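Local coordinates for virulence protein STM3117 (Salmonella enterica subsp. enterica serovar Typhimurium, PDB 3HUH) that promotes replication of the bacterium inside host macrophages and may take part in the biosynthesis and modification of the cell-wall peptidoglycan, at residues S102-Q106 and A107-I111. Residues are numbered along the deposited sequence; the frame is centred on the assembly and turned at random.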
ATOM      1  N   SER A 102     -12.800  19.892   6.464  1.00 20.80           N
ATOM      2  CA  SER A 102     -14.215  20.205   6.617  1.00 24.17           C
ATOM      3  C   SER A 102     -15.097  19.055   6.131  1.00 24.36           C
ATOM      4  O   SER A 102     -16.086  18.704   6.772  1.00 24.55           O
ATOM      5  CB  SER A 102     -14.547  21.480   5.839  1.00 25.01           C
ATOM      6  OG  SER A 102     -15.939  21.737   5.854  1.00 31.49           O
ATOM      7  N   GLU A 103     -14.726  18.467   5.000  1.00 23.73           N
ATOM      8  CA  GLU A 103     -15.475  17.360   4.419  1.00 24.40           C
ATOM      9  C   GLU A 103     -15.539  16.187   5.398  1.00 23.38           C
ATOM     10  O   GLU A 103     -16.594  15.575   5.585  1.00 24.09           O
ATOM     11  CB  GLU A 103     -14.795  16.931   3.117  1.00 25.88           C
ATOM     12  CG  GLU A 103     -15.630  16.094   2.179  1.00 31.11           C
ATOM     13  CD  GLU A 103     -14.917  15.859   0.857  1.00 30.27           C
ATOM     14  OE1 GLU A 103     -14.478  16.851   0.237  1.00 32.53           O
ATOM     15  OE2 GLU A 103     -14.795  14.691   0.442  1.00 36.95           O
ATOM     16  N   ILE A 104     -14.407  15.886   6.028  1.00 21.92           N
ATOM     17  CA  ILE A 104     -14.317  14.790   6.989  1.00 21.98           C
ATOM     18  C   ILE A 104     -15.211  15.014   8.205  1.00 22.24           C
ATOM     19  O   ILE A 104     -15.917  14.107   8.638  1.00 22.53           O
ATOM     20  CB  ILE A 104     -12.853  14.593   7.465  1.00 21.65           C
ATOM     21  CG1 ILE A 104     -12.021  13.993   6.327  1.00 23.20           C
ATOM     22  CG2 ILE A 104     -12.810  13.714   8.719  1.00 20.11           C
ATOM     23  CD1 ILE A 104     -10.550  13.870   6.638  1.00 24.23           C
ATOM     24  N   LEU A 105     -15.176  16.221   8.759  1.00 22.70           N
ATOM     25  CA  LEU A 105     -15.996  16.527   9.926  1.00 23.08           C
ATOM     26  C   LEU A 105     -17.482  16.481   9.586  1.00 23.72           C
ATOM     27  O   LEU A 105     -18.292  15.989  10.368  1.00 24.07           O
ATOM     28  CB  LEU A 105     -15.627  17.906  10.476  1.00 23.26           C
ATOM     29  CG  LEU A 105     -14.209  18.020  11.042  1.00 23.80           C
ATOM     30  CD1 LEU A 105     -13.915  19.472  11.359  1.00 25.07           C
ATOM     31  CD2 LEU A 105     -14.076  17.150  12.285  1.00 22.46           C
ATOM     32  N   GLN A 106     -17.839  16.985   8.410  1.00 25.25           N
ATOM     33  CA  GLN A 106     -19.231  16.986   7.986  1.00 27.61           C
ATOM     34  C   GLN A 106     -19.748  15.567   7.789  1.00 27.84           C
ATOM     35  O   GLN A 106     -20.947  15.317   7.896  1.00 29.78           O
ATOM     36  CB  GLN A 106     -19.388  17.794   6.698  1.00 29.11           C
ATOM     37  CG  GLN A 106     -19.251  19.291   6.912  1.00 32.64           C
ATOM     38  CD  GLN A 106     -19.441  20.084   5.637  1.00 36.32           C
ATOM     39  OE1 GLN A 106     -20.349  19.808   4.851  1.00 38.45           O
ATOM     40  NE2 GLN A 106     -18.592  21.085   5.429  1.00 37.82           N
ATOM     41  N   ALA A 107     -18.838  14.638   7.509  1.00 28.17           N
ATOM     42  CA  ALA A 107     -19.211  13.242   7.310  1.00 27.79           C
ATOM     43  C   ALA A 107     -19.283  12.507   8.647  1.00 29.02           C
ATOM     44  O   ALA A 107     -19.529  11.301   8.689  1.00 30.32           O
ATOM     45  CB  ALA A 107     -18.209  12.559   6.390  1.00 27.68           C
ATOM     46  N   GLY A 108     -19.062  13.238   9.737  1.00 27.25           N
ATOM     47  CA  GLY A 108     -19.112  12.634  11.057  1.00 27.23           C
ATOM     48  C   GLY A 108     -17.934  11.732  11.369  1.00 27.60           C
ATOM     49  O   GLY A 108     -18.022  10.848  12.221  1.00 27.24           O
ATOM     50  N   ILE A 109     -16.819  11.959  10.685  1.00 27.24           N
ATOM     51  CA  ILE A 109     -15.627  11.148  10.890  1.00 27.80           C
ATOM     52  C   ILE A 109     -14.681  11.846  11.856  1.00 27.33           C
ATOM     53  O   ILE A 109     -14.428  13.043  11.738  1.00 27.35           O
ATOM     54  CB  ILE A 109     -14.903  10.913   9.557  1.00 27.99           C
ATOM     55  CG1 ILE A 109     -15.876  10.282   8.560  1.00 30.20           C
ATOM     56  CG2 ILE A 109     -13.678  10.030   9.769  1.00 27.57           C
ATOM     57  CD1 ILE A 109     -15.373  10.278   7.151  1.00 31.40           C
ATOM     58  N   SER A 110     -14.157  11.093  12.816  1.00 27.29           N
ATOM     59  CA  SER A 110     -13.243  11.658  13.795  1.00 27.02           C
ATOM     60  C   SER A 110     -11.842  11.832  13.221  1.00 26.01           C
ATOM     61  O   SER A 110     -11.314  10.945  12.546  1.00 25.32           O
ATOM     62  CB  SER A 110     -13.180  10.764  15.032  1.00 28.91           C
ATOM     63  OG  SER A 110     -14.478  10.555  15.566  1.00 31.04           O
ATOM     64  N   ILE A 111     -11.248  12.989  13.490  1.00 24.78           N
ATOM     65  CA  ILE A 111      -9.900  13.286  13.029  1.00 24.74           C
ATOM     66  C   ILE A 111      -8.900  12.810  14.077  1.00 25.42           C
ATOM     67  O   ILE A 111      -8.856  13.334  15.193  1.00 25.03           O
ATOM     68  CB  ILE A 111      -9.719  14.800  12.802  1.00 25.65           C
ATOM     69  CG1 ILE A 111     -10.584  15.241  11.616  1.00 26.66           C
ATOM     70  CG2 ILE A 111      -8.249  15.125  12.554  1.00 26.61           C
ATOM     71  CD1 ILE A 111     -10.485  16.712  11.281  1.00 28.43           C
TER
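The flat groups where Leu105 meets Gly108 and Ile104 meets Ile109 are backbone carbonyls at the end of helix 97-106, joined on the exposed side by the Gln106 amide. Gly108 N stands above the carbonyl plane of Leu105 and donates to Leu105 O at 2.9 Å. Ile109 N reaches Ile104 O at 3.1 Å; these are the two bonds back into the last turn that define the motif. Gln106 NE2, on an extended side chain, donates to Ser102 OG (2.8 Å), which lies 22° out of the amide plane. Ala107 N makes just weak bonds to the backbone oxygens of Glu103 and Ile104, and its small methyl fits beside both. Gly108 reverses the chain with a positive phi of 72°, which favours glycine.

The reversal brings branched apolar side chains together. Ile104 CG2, set anti to the backbone N by a chi1 of -72°, packs crosswise against Ile109 CB at 3.6 Å. Ile104 CG2 also reaches Ile111 CG1 at 4.0 Å. Leu105 starts away from the loop, but its long side chain brings CD2 to Ile111 CD1 at 3.8 Å, additional packing.

Branched isoleucines suit the sheet-facing side: Ile104 touches Ile128 and Ile130 of strand 123-131, Ile109 touches Ile130, and Ile111 touches Ile128. The arrangement is a Schellman motif, with Ile104–Ile109 as its hydrophobic contact, ending a helix of a βαβββ module in the vicinal oxygen chelate fold.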